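Local coordinates for sulfur carrier protein ThiS adenylyltransferase (Escherichia coli, PDB 1ZUD) that catalyses the ATP-dependent adenylation of the C-terminal glycine carboxyl group of the sulfur carrier protein ThiS, a step in thiamine diphosphate biosynthesis, at residues R4-Y9 with L94-I98; R106-L112 with T131-I135; A151-G155 with G188-V194; L73-D78 with V86-L91; V122-T126 with Q201-A205. All coordinates share one frame. Residues are numbered along the deposited sequence.

The five contacts are spread over one ThiF-family nucleotide-binding fold. Contact 5 lies at its heart, its centre about 2 Å from that of the chain, where strand 121-124 meets helix 191-210. Contact 3 uses the start of that same helix and lies about 17 Å from contact 5, centre to centre. Contact 2 touches contact 5 through the salt bridge from Arg132 NH1 to Asp124 OD2 (2.8 Å), and holds the ATP-binding residues Leu107 and Thr131. Contact 4 packs the helix whose end enters contact 1, their centres about 19 Å apart. Contacts 1, 3, 4 and 5 also reach the second subunit, and contacts 2 and 3 meet ThiS.

Contact 1 (R4-Y9 with L94-I98); sequences RDFMRY and LNPDI
The N-terminal helix 3-8 docks onto an Asx turn overlapping a type I beta turn (Asn95 to Ile98), in the loop between helix 83-94 and strand 99-103. CA atoms stay 8.2 Å apart for Asp5-Asp97 and 9.1 Å for Arg8-Asn95, a gap suited to long arginines. Leu94 ends its helix, its O accepting from Arg8 NH1 (3.1 Å); Arg8 has chi1 and chi2 t, with chi3 m turning the guanidinium. Asn95 leaves helical angles (-145/93); its OD1 accepts a hydrogen bond from Asp97 N (3.1 Å) and lies over one face of the Arg8 guanidinium, while ND2 donates to Tyr9 OH (3.0 Å) and Ala48 O. Pro96 (phi -77°) fits the turn and packs on Thr76 of the second subunit. Asp97 (chi1 m) salt-bridges Arg4, NE to OD2 2.9 Å and NH2 to OD1 3.2 Å; water 1 accepts from Arg8 NH2 (2.5 Å) and donates to Asp97 OD2 (2.8 Å). Ile98 closes the turn, its CG2 3.9 Å from Tyr9 OH.

Contact 2 (R106-L112 with T131-I135); sequences RLTGEAL and TRQEI
Glu134 reaches from helix 129-141 over the start of helix 109-118, and its carboxylate grips the chain at Thr108 and Gly109. Segment 131-135 is helical throughout; 106-108 is extended and runs into helix 109-118, so Glu134 binds the lead-in and Leu112 packs from the helix. The closest CA pairs are Thr108-Glu134 (7.4 Å) and Leu112-Ile135 (7.6 Å). With chi1 near -146° and chi2 t, Glu134 extends far enough for OE1 to accept from Thr108 OG1 (2.5 Å) and OE2 from Gly109 N (2.7 Å, angle 162°). A two-oxygen acceptor suits this site, where a hydroxyl and a backbone amide are offered side by side. Gly109 has phi/psi of 52/-131, and its positive phi favours glycine. Water 2 donates to Glu134 OE2 (2.5 Å) and weakly to Gly109 O (3.5 Å).

Beneath these hydrogen bonds, Leu112 (t, p) brings CD2 to 3.7 Å from Glu134 OE2 and CD1 to 4.2 Å from Ile135 CG1. Arg106, fully extended through chi3, places NH2 3.4 Å from Thr131 OG1 without a hydrogen bond; that hydroxyl bonds to Asn128. Leu107 and Thr131 are ATP-binding residues, so the contact lies beside that site. The two helices lie side by side on the sheet, with Leu112 and Ile135 both resting on Ile34 of strand 30-34, and Ile135 also on Leu146 of strand 146-152.

Contact 3 (A151-G155 with G188-V194); sequences AVGFG and GVVGPVV
A single beta bridge, backed by valine packing, joins the hairpin turn after strand 146-152 to the residues that lead into helix 191-210 in the Rossmann-like fold of the ThiF family. The hairpin is closed by a type II' turn from Val152 to Gly155, with Val152 N to Gly155 O at 2.9 Å and Gly155 N to Val152 O at 2.8 Å. Gly153 takes the turn's second position at phi/psi 59/-126, where positive phi favours glycine. It bridges to Val189, CA to CA 4.1 Å: Gly153 N donates to Gly188 O (2.7 Å), and Val190 N donates to Gly153 O (3.3 Å).

Val189 is extended (-161/143), and Val190 then takes the N-cap position of the helix. Gly153, Gly188 and Ala151 let the chains come close, and the valines fill the space beside them. Ala151 points its CB toward the helix, 3.8 Å from Val194 CB and 4.4 Å from Val193 CG1; Val194 CA is already 3.7 Å from that CB, leaving little room for more. Val193 (chi1 t) sets CG1 3.7 Å from Phe154 O and 3.8 Å from Gly155 O.

The junction also meets two other chains: the backbone of Ala151 bonds to ThiS, whose Gly66 packs on Val194, while Val193 meets Leu203 of the second subunit. Phe154 (chi1 m) receives Val190 in a CH-pi contact, with CG2 3.6 Å from the ring centroid and 12° off its normal.

Contact 4 (L73-D78 with V86-L91); sequences LFTTED and VSQQRL
Leu73 opens the segment 73-78, part of the loop before helix 83-94, by packing along that helix. Its CA lies 6.8 Å from that of Ser87, and its t, p rotamer carries CD2 to 3.5 Å from Ser87 OG and CD1 to 4.0 Å from both Leu91 CD2 and Arg90 CB, so the branched side chain touches three helix residues. The CA-to-CB bond of Phe74 points away, but the ring, on chi1 m, swings back. CD2 comes to 3.5 Å from Val86 CG1, and CE2, at the ring edge, to 3.3 Å from Ser87 OG, a hydroxyl hydrogen-bonded to Lys83 O.

Thr75 (-137/175) leads into the 3-10 turn 76-78. Its OG1 donates to Glu77 OE1 (2.9 Å) and accepts from Arg90 NH2 (3.2 Å, angle 166°). Thr76 turns away and bonds instead to Arg8 of the second subunit. Asp78, its CA 7.0 Å from that of Val86, closes the turn: its N donates to Thr75 O (2.9 Å), and its OD2 accepts from Thr75 N (2.9 Å). The same OD2 lies over a face of the Arg90 guanidinium, 3.2 Å from NH2, a salt bridge of charges alone. Asp78 OD1 pairs with Arg81.

Val86 CG1 lies 3.5 Å from Asp78 CG. The loop thus folds back on the helix that follows it, beside the ATP-binding residue Lys83, in the Rossmann-like fold of the ThiF family.

Contact 5 (V122-T126 with Q201-A205); sequences VLDCT and QALEA
A buried glutamine whose OE1 has no clear partner in the model, while its NE2 binds backbone carbonyls, marks this contact in the core of the Rossmann-like fold. Strand 122-124 and helix 201-205 run nearly antiparallel, at 164°, with their axes 9.7 Å apart; the closest CA pair is Leu123-Gln201 at 7.0 Å. Gln201 (chi1 m, chi2 t) extends so that NE2 donates to Asp124 O (3.2 Å) and also to Ile147 O of the neighbouring strand, serving two carbonyls near the strand end. Cys125 SG is 3.5 Å from Gln201 OE1. Leu123 (chi1 m) supplies the apolar side, with CD1 3.7 Å from Gln201 CB and CD2 4.2 Å from Ala205 CB. A small alanine leaves room for the Leu123 side chain, which also packs on Ala43 and Leu47 of helix 40-50. At the strand's end, Asp124 begins an Asx turn, its OD1 accepting from Thr126 N (3.0 Å) and Thr126 OG1 (2.7 Å).

Contact 1 (R4-Y9 with L94-I98)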
# COMPACT_ATOMS: atom_id res chain seq x y z
N ARG C 4 24.80 9.04 -15.37
CA ARG C 4 24.08 9.59 -14.23
C ARG C 4 22.82 8.77 -14.06
O ARG C 4 22.46 8.43 -12.93
CB ARG C 4 23.75 11.07 -14.45
CG ARG C 4 23.35 11.80 -13.17
CD ARG C 4 23.26 13.32 -13.31
NE ARG C 4 22.38 13.75 -14.40
CZ ARG C 4 22.77 13.87 -15.67
NH1 ARG C 4 24.02 13.60 -16.02
NH2 ARG C 4 21.90 14.24 -16.60
N ASP C 5 22.15 8.44 -15.17
CA ASP C 5 20.94 7.61 -15.09
C ASP C 5 21.27 6.23 -14.53
O ASP C 5 20.53 5.67 -13.69
CB ASP C 5 20.30 7.44 -16.48
CG ASP C 5 19.76 8.76 -17.05
OD1 ASP C 5 19.41 9.66 -16.25
OD2 ASP C 5 19.68 8.88 -18.29
N PHE C 6 22.40 5.67 -14.95
CA PHE C 6 22.76 4.34 -14.45
C PHE C 6 22.83 4.30 -12.90
O PHE C 6 22.30 3.39 -12.25
CB PHE C 6 24.08 3.89 -15.10
CG PHE C 6 24.36 2.46 -14.88
CD1 PHE C 6 25.23 2.05 -13.90
CD2 PHE C 6 23.61 1.51 -15.56
CE1 PHE C 6 25.36 0.69 -13.58
CE2 PHE C 6 23.72 0.15 -15.25
CZ PHE C 6 24.59 -0.26 -14.27
N MET C 7 23.45 5.32 -12.31
CA MET C 7 23.58 5.41 -10.87
C MET C 7 22.25 5.67 -10.18
O MET C 7 21.88 5.04 -9.16
CB MET C 7 24.54 6.57 -10.50
CG MET C 7 26.02 6.21 -10.69
SD MET C 7 26.57 4.88 -9.58
CE MET C 7 25.33 4.94 -8.10
N ARG C 8 21.51 6.59 -10.75
CA ARG C 8 20.23 6.99 -10.18
C ARG C 8 19.26 5.81 -10.13
O ARG C 8 18.58 5.59 -9.12
CB ARG C 8 19.63 8.13 -11.03
CG ARG C 8 18.18 8.51 -10.65
CD ARG C 8 17.61 9.55 -11.63
NE ARG C 8 18.15 10.88 -11.38
CZ ARG C 8 17.74 11.68 -10.39
NH1 ARG C 8 16.79 11.27 -9.56
NH2 ARG C 8 18.27 12.88 -10.23
N TYR C 9 19.19 5.04 -11.22
CA TYR C 9 18.26 3.89 -11.27
C TYR C 9 18.86 2.55 -10.90
O TYR C 9 18.24 1.49 -11.07
CB TYR C 9 17.68 3.79 -12.68
CG TYR C 9 17.11 5.11 -13.12
CD1 TYR C 9 17.58 5.76 -14.27
CD2 TYR C 9 16.07 5.70 -12.39
CE1 TYR C 9 17.02 6.97 -14.71
CE2 TYR C 9 15.51 6.89 -12.81
CZ TYR C 9 15.98 7.52 -13.95
OH TYR C 9 15.44 8.73 -14.31
N LEU C 94 13.37 16.38 -7.43
CA LEU C 94 13.67 14.98 -7.15
C LEU C 94 14.45 14.38 -8.33
O LEU C 94 15.48 13.70 -8.18
CB LEU C 94 12.34 14.22 -6.97
CG LEU C 94 12.47 12.71 -6.82
CD1 LEU C 94 13.19 12.34 -5.50
CD2 LEU C 94 11.06 12.10 -6.89
N ASN C 95 13.96 14.67 -9.53
CA ASN C 95 14.55 14.13 -10.74
C ASN C 95 14.47 15.13 -11.92
O ASN C 95 13.51 15.16 -12.69
CB ASN C 95 13.86 12.79 -11.10
CG ASN C 95 14.60 12.03 -12.22
OD1 ASN C 95 15.49 12.58 -12.86
ND2 ASN C 95 14.22 10.76 -12.47
N PRO C 96 15.53 15.94 -12.09
CA PRO C 96 15.63 16.94 -13.16
C PRO C 96 15.95 16.37 -14.52
O PRO C 96 16.09 17.10 -15.47
CB PRO C 96 16.75 17.87 -12.67
CG PRO C 96 17.69 16.92 -11.94
CD PRO C 96 16.72 15.95 -11.21
N ASP C 97 16.06 15.05 -14.62
CA ASP C 97 16.43 14.42 -15.88
C ASP C 97 15.28 13.83 -16.69
O ASP C 97 15.48 13.25 -17.74
CB ASP C 97 17.50 13.34 -15.60
CG ASP C 97 18.80 13.95 -15.04
OD1 ASP C 97 19.09 15.09 -15.42
OD2 ASP C 97 19.52 13.31 -14.25
N ILE C 98 14.07 13.98 -16.21
CA ILE C 98 12.97 13.46 -17.02
C ILE C 98 12.10 14.64 -17.46
O ILE C 98 12.27 15.75 -16.94
CB ILE C 98 12.16 12.39 -16.24
CG1 ILE C 98 11.75 12.92 -14.86
CG2 ILE C 98 12.98 11.09 -16.16
CD1 ILE C 98 10.83 11.98 -14.10
O HOH W 1 20.07 14.01 -11.62

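Contact 2 (R106-L112 with T131-I135)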
# COMPACT_ATOMS: atom_id res chain seq x y z
N ARG C 106 -9.00 20.85 -15.92
CA ARG C 106 -9.90 19.72 -15.65
C ARG C 106 -9.99 19.17 -17.06
O ARG C 106 -10.69 19.73 -17.90
CB ARG C 106 -11.29 20.20 -15.18
CG ARG C 106 -12.29 19.05 -14.91
CD ARG C 106 -13.60 19.57 -14.33
NE ARG C 106 -14.61 18.53 -14.10
CZ ARG C 106 -15.36 17.96 -15.04
NH1 ARG C 106 -15.23 18.32 -16.32
NH2 ARG C 106 -16.26 17.04 -14.71
N LEU C 107 -9.26 18.10 -17.29
CA LEU C 107 -9.17 17.51 -18.62
C LEU C 107 -10.47 16.95 -19.02
O LEU C 107 -11.01 16.10 -18.33
CB LEU C 107 -8.15 16.38 -18.65
CG LEU C 107 -6.67 16.72 -18.71
CD1 LEU C 107 -5.84 15.42 -18.69
CD2 LEU C 107 -6.40 17.52 -20.00
N THR C 108 -10.96 17.41 -20.16
CA THR C 108 -12.21 16.89 -20.67
C THR C 108 -12.24 17.07 -22.20
O THR C 108 -11.47 17.85 -22.79
CB THR C 108 -13.42 17.63 -20.00
OG1 THR C 108 -14.64 17.05 -20.47
CG2 THR C 108 -13.42 19.14 -20.35
N GLY C 109 -13.17 16.37 -22.82
CA GLY C 109 -13.32 16.47 -24.26
C GLY C 109 -12.06 16.29 -25.06
O GLY C 109 -11.28 15.35 -24.84
N GLU C 110 -11.84 17.22 -25.99
CA GLU C 110 -10.69 17.15 -26.87
C GLU C 110 -9.32 17.17 -26.17
O GLU C 110 -8.40 16.48 -26.59
CB GLU C 110 -10.79 18.31 -27.87
CG GLU C 110 -9.62 18.50 -28.77
CD GLU C 110 -9.59 19.90 -29.35
OE1 GLU C 110 -9.07 20.83 -28.68
OE2 GLU C 110 -10.12 20.09 -30.48
N ALA C 111 -9.17 17.99 -25.15
CA ALA C 111 -7.89 18.06 -24.43
C ALA C 111 -7.64 16.70 -23.71
O ALA C 111 -6.51 16.23 -23.66
CB ALA C 111 -7.93 19.20 -23.39
N LEU C 112 -8.69 16.09 -23.17
CA LEU C 112 -8.52 14.81 -22.50
C LEU C 112 -8.09 13.74 -23.53
O LEU C 112 -7.10 12.97 -23.34
CB LEU C 112 -9.84 14.40 -21.82
CG LEU C 112 -9.91 12.96 -21.33
CD1 LEU C 112 -8.86 12.73 -20.22
CD2 LEU C 112 -11.32 12.65 -20.77
N THR C 131 -16.07 12.37 -14.04
CA THR C 131 -14.76 12.45 -14.64
C THR C 131 -14.17 11.04 -14.87
O THR C 131 -13.56 10.76 -15.90
CB THR C 131 -13.81 13.23 -13.71
OG1 THR C 131 -14.40 14.50 -13.43
CG2 THR C 131 -12.48 13.46 -14.35
N ARG C 132 -14.33 10.15 -13.89
CA ARG C 132 -13.81 8.81 -14.04
C ARG C 132 -14.48 8.14 -15.24
O ARG C 132 -13.81 7.45 -16.00
CB ARG C 132 -14.04 7.98 -12.76
CG ARG C 132 -13.15 8.41 -11.53
CD ARG C 132 -13.58 7.67 -10.26
NE ARG C 132 -12.79 8.03 -9.08
CZ ARG C 132 -11.55 7.58 -8.85
NH1 ARG C 132 -10.94 6.75 -9.70
NH2 ARG C 132 -10.92 7.92 -7.74
N GLN C 133 -15.79 8.32 -15.41
CA GLN C 133 -16.40 7.68 -16.59
C GLN C 133 -15.84 8.27 -17.90
O GLN C 133 -15.59 7.52 -18.87
CB GLN C 133 -17.93 7.85 -16.57
CG GLN C 133 -18.58 7.16 -15.40
CD GLN C 133 -18.67 5.65 -15.59
OE1 GLN C 133 -18.14 5.11 -16.57
NE2 GLN C 133 -19.33 4.97 -14.65
N GLU C 134 -15.58 9.59 -17.91
CA GLU C 134 -15.06 10.23 -19.12
C GLU C 134 -13.66 9.69 -19.47
O GLU C 134 -13.34 9.48 -20.62
CB GLU C 134 -15.03 11.79 -19.00
CG GLU C 134 -15.33 12.47 -20.38
CD GLU C 134 -14.86 13.94 -20.55
OE1 GLU C 134 -14.86 14.71 -19.57
OE2 GLU C 134 -14.53 14.33 -21.70
N ILE C 135 -12.81 9.51 -18.46
CA ILE C 135 -11.47 9.00 -18.67
C ILE C 135 -11.49 7.55 -19.20
O ILE C 135 -10.73 7.21 -20.11
CB ILE C 135 -10.65 9.05 -17.33
CG1 ILE C 135 -10.38 10.52 -16.94
CG2 ILE C 135 -9.32 8.32 -17.47
CD1 ILE C 135 -9.96 10.67 -15.39
O HOH W 2 -13.74 13.14 -23.80

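Contact 3 (A151-G155 with G188-V194)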
# COMPACT_ATOMS: atom_id res chain seq x y z
N ALA C 151 -10.20 5.94 -2.79
CA ALA C 151 -10.11 5.66 -1.36
C ALA C 151 -10.99 6.64 -0.62
O ALA C 151 -11.15 7.75 -1.09
CB ALA C 151 -8.63 5.79 -0.88
N VAL C 152 -11.55 6.21 0.51
CA VAL C 152 -12.37 7.09 1.35
C VAL C 152 -12.36 6.42 2.70
O VAL C 152 -12.36 5.20 2.78
CB VAL C 152 -13.88 7.29 0.80
CG1 VAL C 152 -14.74 6.05 1.01
CG2 VAL C 152 -14.55 8.46 1.53
N GLY C 153 -12.33 7.20 3.79
CA GLY C 153 -12.33 6.57 5.10
C GLY C 153 -11.14 5.65 5.25
O GLY C 153 -10.00 6.07 5.06
N PHE C 154 -11.37 4.39 5.60
CA PHE C 154 -10.27 3.44 5.69
C PHE C 154 -10.28 2.48 4.48
O PHE C 154 -9.54 1.49 4.47
CB PHE C 154 -10.39 2.60 6.98
CG PHE C 154 -9.96 3.34 8.24
CD1 PHE C 154 -8.67 3.19 8.74
CD2 PHE C 154 -10.86 4.18 8.89
CE1 PHE C 154 -8.27 3.89 9.92
CE2 PHE C 154 -10.47 4.88 10.07
CZ PHE C 154 -9.18 4.73 10.57
N GLY C 155 -11.10 2.75 3.47
CA GLY C 155 -11.15 1.82 2.36
C GLY C 155 -10.56 2.27 1.04
O GLY C 155 -10.48 3.48 0.78
N GLY C 188 -14.23 12.13 5.04
CA GLY C 188 -12.89 11.97 5.59
C GLY C 188 -12.13 10.79 4.97
O GLY C 188 -12.69 9.85 4.32
N VAL C 189 -10.84 10.85 5.19
CA VAL C 189 -9.94 9.82 4.70
C VAL C 189 -8.62 9.87 5.46
O VAL C 189 -8.12 10.94 5.89
CB VAL C 189 -9.74 9.98 3.19
CG1 VAL C 189 -8.97 11.27 2.90
CG2 VAL C 189 -9.05 8.72 2.60
N VAL C 190 -8.10 8.67 5.68
CA VAL C 190 -6.83 8.46 6.37
C VAL C 190 -5.73 8.59 5.32
O VAL C 190 -5.78 7.98 4.23
CB VAL C 190 -6.84 7.05 7.02
CG1 VAL C 190 -5.53 6.81 7.75
CG2 VAL C 190 -8.03 6.95 8.00
N GLY C 191 -4.74 9.43 5.64
CA GLY C 191 -3.66 9.71 4.76
C GLY C 191 -3.00 8.52 4.12
O GLY C 191 -2.97 8.39 2.89
N PRO C 192 -2.48 7.60 4.94
CA PRO C 192 -1.81 6.41 4.41
C PRO C 192 -2.73 5.46 3.67
O PRO C 192 -2.26 4.63 2.95
CB PRO C 192 -1.21 5.74 5.65
CG PRO C 192 -1.16 6.82 6.71
CD PRO C 192 -2.30 7.74 6.41
N VAL C 193 -4.03 5.53 3.86
CA VAL C 193 -4.87 4.62 3.06
C VAL C 193 -4.92 5.10 1.60
O VAL C 193 -4.71 4.33 0.65
CB VAL C 193 -6.31 4.52 3.63
CG1 VAL C 193 -7.18 3.66 2.67
CG2 VAL C 193 -6.27 3.89 5.04
N VAL C 194 -5.20 6.38 1.38
CA VAL C 194 -5.25 6.86 0.01
C VAL C 194 -3.81 6.79 -0.55
O VAL C 194 -3.58 6.54 -1.75
CB VAL C 194 -5.87 8.32 -0.12
CG1 VAL C 194 -5.03 9.38 0.62
CG2 VAL C 194 -5.90 8.71 -1.58

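Contact 4 (L73-D78 with V86-L91)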
# COMPACT_ATOMS: atom_id res chain seq x y z
N LEU C 73 3.45 15.63 -1.56
CA LEU C 73 4.36 16.30 -2.46
C LEU C 73 4.41 17.80 -2.13
O LEU C 73 5.38 18.46 -2.47
CB LEU C 73 3.87 16.11 -3.89
CG LEU C 73 4.66 16.60 -5.10
CD1 LEU C 73 6.06 15.93 -4.97
CD2 LEU C 73 3.95 16.18 -6.47
N PHE C 74 3.38 18.32 -1.47
CA PHE C 74 3.24 19.75 -1.18
C PHE C 74 3.70 20.21 0.22
O PHE C 74 3.89 19.40 1.09
CB PHE C 74 1.77 20.14 -1.38
CG PHE C 74 1.19 19.62 -2.67
CD1 PHE C 74 -0.03 18.99 -2.69
CD2 PHE C 74 1.89 19.80 -3.88
CE1 PHE C 74 -0.56 18.53 -3.92
CE2 PHE C 74 1.37 19.36 -5.09
CZ PHE C 74 0.13 18.72 -5.10
N THR C 75 3.91 21.51 0.41
CA THR C 75 4.30 21.97 1.74
C THR C 75 3.52 23.23 2.09
O THR C 75 2.74 23.76 1.29
CB THR C 75 5.81 22.29 1.82
OG1 THR C 75 6.09 23.46 1.05
CG2 THR C 75 6.66 21.15 1.31
N THR C 76 3.72 23.70 3.31
CA THR C 76 3.01 24.88 3.75
C THR C 76 3.37 26.07 2.85
O THR C 76 2.55 26.94 2.64
CB THR C 76 3.34 25.18 5.27
OG1 THR C 76 2.73 24.18 6.08
CG2 THR C 76 2.77 26.49 5.72
N GLU C 77 4.58 26.08 2.31
CA GLU C 77 5.00 27.18 1.44
C GLU C 77 4.27 27.16 0.09
O GLU C 77 4.30 28.15 -0.64
CB GLU C 77 6.52 27.13 1.17
CG GLU C 77 7.40 27.34 2.41
CD GLU C 77 7.89 26.02 3.03
OE1 GLU C 77 7.06 25.08 3.19
OE2 GLU C 77 9.10 25.93 3.36
N ASP C 78 3.62 26.06 -0.24
CA ASP C 78 2.94 26.03 -1.52
C ASP C 78 1.49 26.41 -1.43
O ASP C 78 0.82 26.40 -2.45
CB ASP C 78 3.01 24.63 -2.13
CG ASP C 78 4.44 24.17 -2.34
OD1 ASP C 78 5.23 24.95 -2.90
OD2 ASP C 78 4.76 23.02 -1.95
N VAL C 86 3.23 23.44 -8.98
CA VAL C 86 3.97 23.08 -7.78
C VAL C 86 4.53 21.65 -7.92
O VAL C 86 5.68 21.39 -7.57
CB VAL C 86 3.03 23.14 -6.50
CG1 VAL C 86 3.69 22.50 -5.30
CG2 VAL C 86 2.64 24.61 -6.18
N SER C 87 3.69 20.73 -8.39
CA SER C 87 4.08 19.33 -8.59
C SER C 87 5.24 19.22 -9.58
O SER C 87 6.21 18.52 -9.33
CB SER C 87 2.88 18.50 -9.13
OG SER C 87 1.83 18.38 -8.16
N GLN C 88 5.12 19.93 -10.71
CA GLN C 88 6.19 19.92 -11.73
C GLN C 88 7.47 20.46 -11.08
O GLN C 88 8.54 19.86 -11.24
CB GLN C 88 5.76 20.82 -12.92
CG GLN C 88 6.79 21.08 -14.07
CD GLN C 88 6.23 22.05 -15.12
OE1 GLN C 88 5.78 23.16 -14.79
NE2 GLN C 88 6.24 21.63 -16.38
N GLN C 89 7.37 21.53 -10.29
CA GLN C 89 8.59 22.09 -9.68
C GLN C 89 9.21 21.18 -8.62
O GLN C 89 10.42 20.98 -8.57
CB GLN C 89 8.26 23.47 -9.07
CG GLN C 89 7.89 24.44 -10.15
CD GLN C 89 7.53 25.82 -9.64
OE1 GLN C 89 7.39 26.04 -8.43
NE2 GLN C 89 7.35 26.76 -10.56
N ARG C 90 8.37 20.61 -7.76
CA ARG C 90 8.91 19.73 -6.74
C ARG C 90 9.50 18.44 -7.34
O ARG C 90 10.55 17.95 -6.90
CB ARG C 90 7.82 19.40 -5.74
CG ARG C 90 7.51 20.59 -4.83
CD ARG C 90 8.84 21.28 -4.42
NE ARG C 90 8.70 22.37 -3.45
CZ ARG C 90 8.03 22.26 -2.31
NH1 ARG C 90 7.43 21.12 -2.00
NH2 ARG C 90 7.95 23.30 -1.49
N LEU C 91 8.83 17.89 -8.35
CA LEU C 91 9.30 16.66 -8.96
C LEU C 91 10.61 16.89 -9.74
O LEU C 91 11.46 16.01 -9.79
CB LEU C 91 8.20 16.06 -9.87
CG LEU C 91 6.95 15.50 -9.14
CD1 LEU C 91 5.89 15.21 -10.17
CD2 LEU C 91 7.28 14.22 -8.35

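Contact 5 (V122-T126 with Q201-A205)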
# COMPACT_ATOMS: atom_id res chain seq x y z
N VAL C 122 -2.56 5.51 -18.50
CA VAL C 122 -3.19 6.61 -17.78
C VAL C 122 -3.46 6.21 -16.32
O VAL C 122 -3.92 5.08 -16.04
CB VAL C 122 -4.53 6.99 -18.48
CG1 VAL C 122 -5.33 8.07 -17.64
CG2 VAL C 122 -4.26 7.49 -19.90
N LEU C 123 -3.15 7.11 -15.38
CA LEU C 123 -3.51 6.84 -13.98
C LEU C 123 -4.67 7.75 -13.64
O LEU C 123 -4.55 9.00 -13.74
CB LEU C 123 -2.38 7.12 -12.99
CG LEU C 123 -1.02 6.46 -12.99
CD1 LEU C 123 -0.49 6.27 -11.55
CD2 LEU C 123 -1.09 5.18 -13.73
N ASP C 124 -5.81 7.14 -13.33
CA ASP C 124 -7.00 7.90 -12.92
C ASP C 124 -6.92 8.09 -11.38
O ASP C 124 -7.13 7.17 -10.62
CB ASP C 124 -8.29 7.16 -13.27
CG ASP C 124 -9.53 7.73 -12.56
OD1 ASP C 124 -9.52 8.89 -12.05
OD2 ASP C 124 -10.55 7.00 -12.49
N CYS C 125 -6.61 9.31 -10.97
CA CYS C 125 -6.47 9.64 -9.56
C CYS C 125 -7.44 10.77 -9.24
O CYS C 125 -7.12 11.66 -8.44
CB CYS C 125 -5.05 10.11 -9.31
SG CYS C 125 -3.80 8.92 -9.74
N THR C 126 -8.61 10.75 -9.87
CA THR C 126 -9.59 11.83 -9.68
C THR C 126 -10.56 11.54 -8.53
O THR C 126 -10.41 10.55 -7.82
CB THR C 126 -10.37 12.18 -11.01
OG1 THR C 126 -11.13 11.04 -11.47
CG2 THR C 126 -9.39 12.61 -12.10
N GLN C 201 -0.88 2.15 -7.56
CA GLN C 201 -1.06 2.56 -8.95
C GLN C 201 0.32 2.73 -9.61
O GLN C 201 0.51 2.30 -10.72
CB GLN C 201 -1.78 3.90 -9.03
CG GLN C 201 -3.25 3.77 -8.71
CD GLN C 201 -3.93 5.10 -8.90
OE1 GLN C 201 -3.90 5.93 -7.99
NE2 GLN C 201 -4.54 5.32 -10.07
N ALA C 202 1.28 3.39 -8.94
CA ALA C 202 2.63 3.51 -9.53
C ALA C 202 3.26 2.13 -9.82
O ALA C 202 3.90 1.90 -10.85
CB ALA C 202 3.60 4.35 -8.52
N LEU C 203 3.16 1.23 -8.84
CA LEU C 203 3.67 -0.11 -8.98
C LEU C 203 3.08 -0.77 -10.26
O LEU C 203 3.80 -1.38 -11.05
CB LEU C 203 3.23 -0.99 -7.79
CG LEU C 203 4.22 -2.06 -7.25
CD1 LEU C 203 3.41 -3.16 -6.55
CD2 LEU C 203 5.22 -2.65 -8.26
N GLU C 204 1.77 -0.69 -10.44
CA GLU C 204 1.13 -1.33 -11.62
C GLU C 204 1.67 -0.69 -12.91
O GLU C 204 1.89 -1.34 -13.92
CB GLU C 204 -0.41 -1.18 -11.49
CG GLU C 204 -1.00 -2.03 -10.33
CD GLU C 204 -0.57 -3.50 -10.41
OE1 GLU C 204 -0.33 -4.16 -9.35
OE2 GLU C 204 -0.43 -4.00 -11.54
N ALA C 205 1.93 0.61 -12.85
CA ALA C 205 2.44 1.31 -14.03
C ALA C 205 3.83 0.87 -14.42
O ALA C 205 4.14 0.69 -15.61
CB ALA C 205 2.43 2.85 -13.82